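Local coordinates for protein RTX toxin RtxA (Vibrio vulnificus MO6-24/O, PDB 6IMP) that is an effector domain of a secreted MARTX toxin with an alpha/beta-hydrolase fold, probably acting as a hydrolase during infection, at residues P169-P182 / Q196-P208. Residues are numbered along the deposited sequence; the frame is centred on the assembly and turned at random.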
loop_
_atom_site.group_PDB
_atom_site.type_symbol
_atom_site.label_atom_id
_atom_site.label_comp_id
_atom_site.label_asym_id
_atom_site.label_seq_id
_atom_site.Cartn_x
_atom_site.Cartn_y
_atom_site.Cartn_z
ATOM N N PRO A 169 -16.373 -8.325 3.789
ATOM C CA PRO A 169 -14.978 -8.049 4.135
ATOM C C PRO A 169 -14.101 -9.272 4.390
ATOM O O PRO A 169 -12.882 -9.192 4.220
ATOM C CB PRO A 169 -15.097 -7.216 5.405
ATOM C CG PRO A 169 -16.380 -6.493 5.256
ATOM C CD PRO A 169 -17.295 -7.446 4.536
ATOM N N SER A 170 -14.709 -10.392 4.776
ATOM C CA SER A 170 -13.958 -11.630 4.999
ATOM C C SER A 170 -13.730 -12.434 3.707
ATOM O O SER A 170 -13.394 -13.614 3.755
ATOM C CB SER A 170 -14.629 -12.481 6.085
ATOM O OG SER A 170 -14.306 -11.990 7.383
ATOM N N ASN A 171 -13.875 -11.774 2.561
ATOM C CA ASN A 171 -13.266 -12.231 1.312
ATOM C C ASN A 171 -12.092 -11.352 0.874
ATOM O O ASN A 171 -11.519 -11.568 -0.206
ATOM C CB ASN A 171 -14.310 -12.252 0.206
ATOM C CG ASN A 171 -15.324 -13.346 0.396
ATOM O OD1 ASN A 171 -15.830 -13.548 1.498
ATOM N ND2 ASN A 171 -15.622 -14.072 -0.675
ATOM N N ILE A 172 -11.739 -10.366 1.704
ATOM C CA ILE A 172 -10.708 -9.383 1.349
ATOM C C ILE A 172 -9.427 -9.624 2.126
ATOM O O ILE A 172 -9.463 -10.019 3.292
ATOM C CB ILE A 172 -11.174 -7.932 1.613
ATOM C CG1 ILE A 172 -12.442 -7.622 0.811
ATOM C CG2 ILE A 172 -10.074 -6.933 1.242
ATOM C CD1 ILE A 172 -13.152 -6.356 1.243
ATOM N N ILE A 173 -8.295 -9.369 1.475
ATOM C CA ILE A 173 -7.035 -9.136 2.192
ATOM C C ILE A 173 -6.378 -7.825 1.776
ATOM O O ILE A 173 -6.661 -7.258 0.700
ATOM C CB ILE A 173 -6.023 -10.294 2.022
ATOM C CG1 ILE A 173 -5.847 -10.647 0.538
ATOM C CG2 ILE A 173 -6.475 -11.491 2.838
ATOM C CD1 ILE A 173 -4.647 -11.520 0.243
ATOM N N ILE A 174 -5.503 -7.348 2.649
ATOM C CA ILE A 174 -4.841 -6.079 2.439
ATOM C C ILE A 174 -3.387 -6.381 2.178
ATOM O O ILE A 174 -2.670 -6.860 3.053
ATOM C CB ILE A 174 -5.037 -5.106 3.628
ATOM C CG1 ILE A 174 -6.539 -4.940 3.918
ATOM C CG2 ILE A 174 -4.458 -3.742 3.292
ATOM C CD1 ILE A 174 -6.868 -4.238 5.220
ATOM N N HIS A 175 -2.996 -6.201 0.927
ATOM C CA HIS A 175 -1.615 -6.337 0.512
ATOM C C HIS A 175 -0.991 -4.966 0.625
ATOM O O HIS A 175 -1.209 -4.100 -0.221
ATOM C CB HIS A 175 -1.535 -6.843 -0.934
ATOM C CG HIS A 175 -0.147 -7.193 -1.383
ATOM N ND1 HIS A 175 0.099 -8.084 -2.404
ATOM C CD2 HIS A 175 1.066 -6.781 -0.946
ATOM C CE1 HIS A 175 1.399 -8.205 -2.578
ATOM N NE2 HIS A 175 2.010 -7.423 -1.709
ATOM N N GLY A 176 -0.248 -4.761 1.700
ATOM C CA GLY A 176 0.444 -3.491 1.931
ATOM C C GLY A 176 1.919 -3.614 1.621
ATOM O O GLY A 176 2.681 -4.166 2.421
ATOM N N TYR A 177 2.316 -3.137 0.446
ATOM C CA TYR A 177 3.724 -3.155 0.043
ATOM C C TYR A 177 4.309 -1.917 0.708
ATOM O O TYR A 177 3.653 -0.880 0.780
ATOM C CB TYR A 177 3.840 -3.305 -1.487
ATOM C CG TYR A 177 5.227 -3.052 -2.083
ATOM C CD1 TYR A 177 6.323 -3.852 -1.744
ATOM C CD2 TYR A 177 5.411 -2.091 -3.058
ATOM C CE1 TYR A 177 7.573 -3.617 -2.284
ATOM C CE2 TYR A 177 6.655 -1.866 -3.612
ATOM C CZ TYR A 177 7.730 -2.631 -3.218
ATOM O OH TYR A 177 8.959 -2.409 -3.783
ATOM N N SER A 178 5.530 -2.045 1.233
ATOM C CA SER A 178 6.471 -0.944 1.477
ATOM C C SER A 178 5.787 0.123 2.358
ATOM O O SER A 178 5.241 -0.238 3.400
ATOM C CB SER A 178 6.977 -0.390 0.141
ATOM O OG SER A 178 8.174 0.333 0.323
ATOM N N MET A 179 5.778 1.399 1.949
ATOM C CA MET A 179 4.973 2.438 2.649
ATOM C C MET A 179 3.506 2.039 2.773
ATOM O O MET A 179 2.841 2.423 3.717
ATOM C CB MET A 179 5.061 3.785 1.929
ATOM C CG MET A 179 4.174 4.903 2.490
ATOM S SD MET A 179 4.567 6.518 1.744
ATOM C CE MET A 179 3.373 6.536 0.417
ATOM N N GLY A 180 3.008 1.296 1.791
ATOM C CA GLY A 180 1.715 0.609 1.898
ATOM C C GLY A 180 1.592 -0.255 3.147
ATOM O O GLY A 180 0.513 -0.379 3.717
ATOM N N GLY A 181 2.706 -0.834 3.582
ATOM C CA GLY A 181 2.769 -1.591 4.848
ATOM C C GLY A 181 2.039 -0.960 6.032
ATOM O O GLY A 181 1.002 -1.460 6.445
ATOM N N PRO A 182 2.584 0.137 6.587
ATOM C CA PRO A 182 1.953 0.862 7.697
ATOM C C PRO A 182 0.570 1.432 7.354
ATOM O O PRO A 182 -0.300 1.506 8.223
ATOM C CB PRO A 182 2.935 2.005 7.973
ATOM C CG PRO A 182 3.688 2.176 6.696
ATOM C CD PRO A 182 3.816 0.805 6.132
ATOM N N GLN A 196 -16.224 -4.005 10.146
ATOM C CA GLN A 196 -16.116 -4.492 8.770
ATOM C C GLN A 196 -14.805 -5.277 8.560
ATOM O O GLN A 196 -14.250 -5.261 7.466
ATOM C CB GLN A 196 -16.189 -3.339 7.747
ATOM C CG GLN A 196 -17.099 -2.162 8.076
ATOM C CD GLN A 196 -17.207 -1.179 6.907
ATOM O OE1 GLN A 196 -17.450 -1.582 5.768
ATOM N NE2 GLN A 196 -17.009 0.111 7.184
ATOM N N ALA A 197 -14.349 -5.989 9.595
ATOM C CA ALA A 197 -13.011 -6.649 9.609
ATOM C C ALA A 197 -12.639 -7.503 8.372
ATOM O O ALA A 197 -13.479 -8.158 7.758
ATOM C CB ALA A 197 -12.853 -7.488 10.870
ATOM N N VAL A 198 -11.341 -7.540 8.088
ATOM C CA VAL A 198 -10.804 -8.061 6.828
ATOM C C VAL A 198 -10.302 -9.496 7.059
ATOM O O VAL A 198 -10.018 -9.865 8.198
ATOM C CB VAL A 198 -9.674 -7.123 6.305
ATOM C CG1 VAL A 198 -8.376 -7.307 7.088
ATOM C CG2 VAL A 198 -9.454 -7.305 4.813
ATOM N N SER A 199 -10.236 -10.312 6.007
ATOM C CA SER A 199 -9.830 -11.722 6.168
ATOM C C SER A 199 -8.358 -11.887 6.517
ATOM O O SER A 199 -7.959 -12.930 7.034
ATOM C CB SER A 199 -10.143 -12.553 4.926
ATOM O OG SER A 199 -9.973 -13.934 5.207
ATOM N N GLY A 200 -7.548 -10.880 6.198
ATOM C CA GLY A 200 -6.186 -10.817 6.713
ATOM C C GLY A 200 -5.319 -9.744 6.096
ATOM O O GLY A 200 -5.627 -9.193 5.040
ATOM N N LEU A 201 -4.205 -9.477 6.763
ATOM C CA LEU A 201 -3.282 -8.430 6.364
ATOM C C LEU A 201 -1.974 -9.053 5.923
ATOM O O LEU A 201 -1.364 -9.802 6.678
ATOM C CB LEU A 201 -3.013 -7.497 7.547
ATOM C CG LEU A 201 -1.780 -6.597 7.409
ATOM C CD1 LEU A 201 -1.953 -5.621 6.247
ATOM C CD2 LEU A 201 -1.494 -5.852 8.702
ATOM N N LEU A 202 -1.513 -8.686 4.732
ATOM C CA LEU A 202 -0.127 -8.951 4.330
ATOM C C LEU A 202 0.689 -7.675 4.372
ATOM O O LEU A 202 0.481 -6.777 3.563
ATOM C CB LEU A 202 -0.058 -9.554 2.915
ATOM C CG LEU A 202 1.301 -9.463 2.206
ATOM C CD1 LEU A 202 2.368 -10.214 2.981
ATOM C CD2 LEU A 202 1.223 -9.963 0.780
ATOM N N LEU A 203 1.644 -7.629 5.291
ATOM C CA LEU A 203 2.699 -6.621 5.269
ATOM C C LEU A 203 3.828 -7.069 4.333
ATOM O O LEU A 203 4.745 -7.783 4.741
ATOM C CB LEU A 203 3.241 -6.383 6.686
ATOM C CG LEU A 203 2.229 -5.892 7.746
ATOM C CD1 LEU A 203 2.823 -5.949 9.148
ATOM C CD2 LEU A 203 1.730 -4.484 7.445
ATOM N N ASP A 204 3.736 -6.664 3.071
ATOM C CA ASP A 204 4.701 -7.070 2.037
ATOM C C ASP A 204 5.904 -6.138 2.072
ATOM O O ASP A 204 5.816 -5.012 1.618
ATOM C CB ASP A 204 4.028 -7.035 0.638
ATOM C CG ASP A 204 4.998 -7.364 -0.517
ATOM O OD1 ASP A 204 6.134 -7.830 -0.244
ATOM O OD2 ASP A 204 4.615 -7.167 -1.705
ATOM N N ARG A 205 7.030 -6.620 2.586
ATOM C CA ARG A 205 8.281 -5.838 2.585
ATOM C C ARG A 205 8.029 -4.427 3.139
ATOM O O ARG A 205 8.367 -3.431 2.497
ATOM C CB ARG A 205 8.867 -5.745 1.170
ATOM C CG ARG A 205 9.215 -7.088 0.545
ATOM C CD ARG A 205 9.439 -6.976 -0.965
ATOM N NE ARG A 205 8.184 -6.978 -1.719
ATOM C CZ ARG A 205 8.068 -6.740 -3.028
ATOM N NH1 ARG A 205 9.139 -6.497 -3.769
ATOM N NH2 ARG A 205 6.865 -6.722 -3.594
ATOM N N PRO A 206 7.417 -4.345 4.332
ATOM C CA PRO A 206 6.928 -3.106 4.896
ATOM C C PRO A 206 7.983 -2.049 5.144
ATOM O O PRO A 206 9.165 -2.357 5.315
ATOM C CB PRO A 206 6.382 -3.550 6.249
ATOM C CG PRO A 206 7.260 -4.677 6.608
ATOM C CD PRO A 206 7.319 -5.426 5.321
ATOM N N MET A 207 7.501 -0.813 5.250
ATOM C CA MET A 207 8.216 0.277 5.907
ATOM C C MET A 207 7.781 0.209 7.353
ATOM O O MET A 207 6.605 0.398 7.635
ATOM C CB MET A 207 7.761 1.605 5.312
ATOM C CG MET A 207 8.025 2.815 6.181
ATOM S SD MET A 207 7.303 4.296 5.470
ATOM C CE MET A 207 8.351 4.555 4.043
ATOM N N PRO A 208 8.706 -0.093 8.281
ATOM C CA PRO A 208 8.206 -0.261 9.638
ATOM C C PRO A 208 7.909 1.057 10.278
ATOM O O PRO A 208 7.098 1.136 11.189
ATOM C CB PRO A 208 9.374 -0.911 10.347
ATOM C CG PRO A 208 10.561 -0.289 9.692
ATOM C CD PRO A 208 10.180 -0.216 8.231
#
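Strands 172-177 and 200-204 form the parallel pair of a beta-alpha-beta crossover in an alpha/beta-hydrolase fold, and the sequence G176-Y177-S178-M179-G180 turns from the first strand into its helix in the manner of a nucleophile elbow. The strand axes run 4.7 Å apart at 15°, with I174 N hydrogen-bonded to G200 O, L202 N to I174 O, G176 N to L202 O and S178 N to D204 O.

On the sheet face that carries H175, L202 and D204, H175 CG lies anti to its backbone N (chi1 -172°), which sets the imidazole alongside the L202 side chain. L202 CD2 sits over the ring centre, 3.6 Å from the H175 ring centroid, in a CH-pi contact. In the ring plane, H175 NE2 donates an almost straight hydrogen bond of 2.6 Å to D204 OD2, on its anti side but tilted out of the carboxylate plane. R205 grips the same carboxylate side-on, R205 NE to D204 OD1 (2.7 Å) and R205 NH2 to D204 OD2. H175 NE2 and R205 NH2 reach D204 OD2 from opposite faces, and with R205 NE three bonds hold the carboxylate's rotation. Y177 CE1 lies over the guanidinium face, 3.2 Å from R205 CZ, the two planes 40° apart.

At the elbow, S178 O accepts a hydrogen bond from M207 N, beyond 200-204, at 3.0 Å, while S178 OG and H288 NE2 are hydrogen-bonded, consistent with a nucleophile-histidine pair. Strand 101-105 flanks 172-177 on its other side, its F104 meeting H175 edge-to-face, and helix 180-192 packs A184 against I174 and L201.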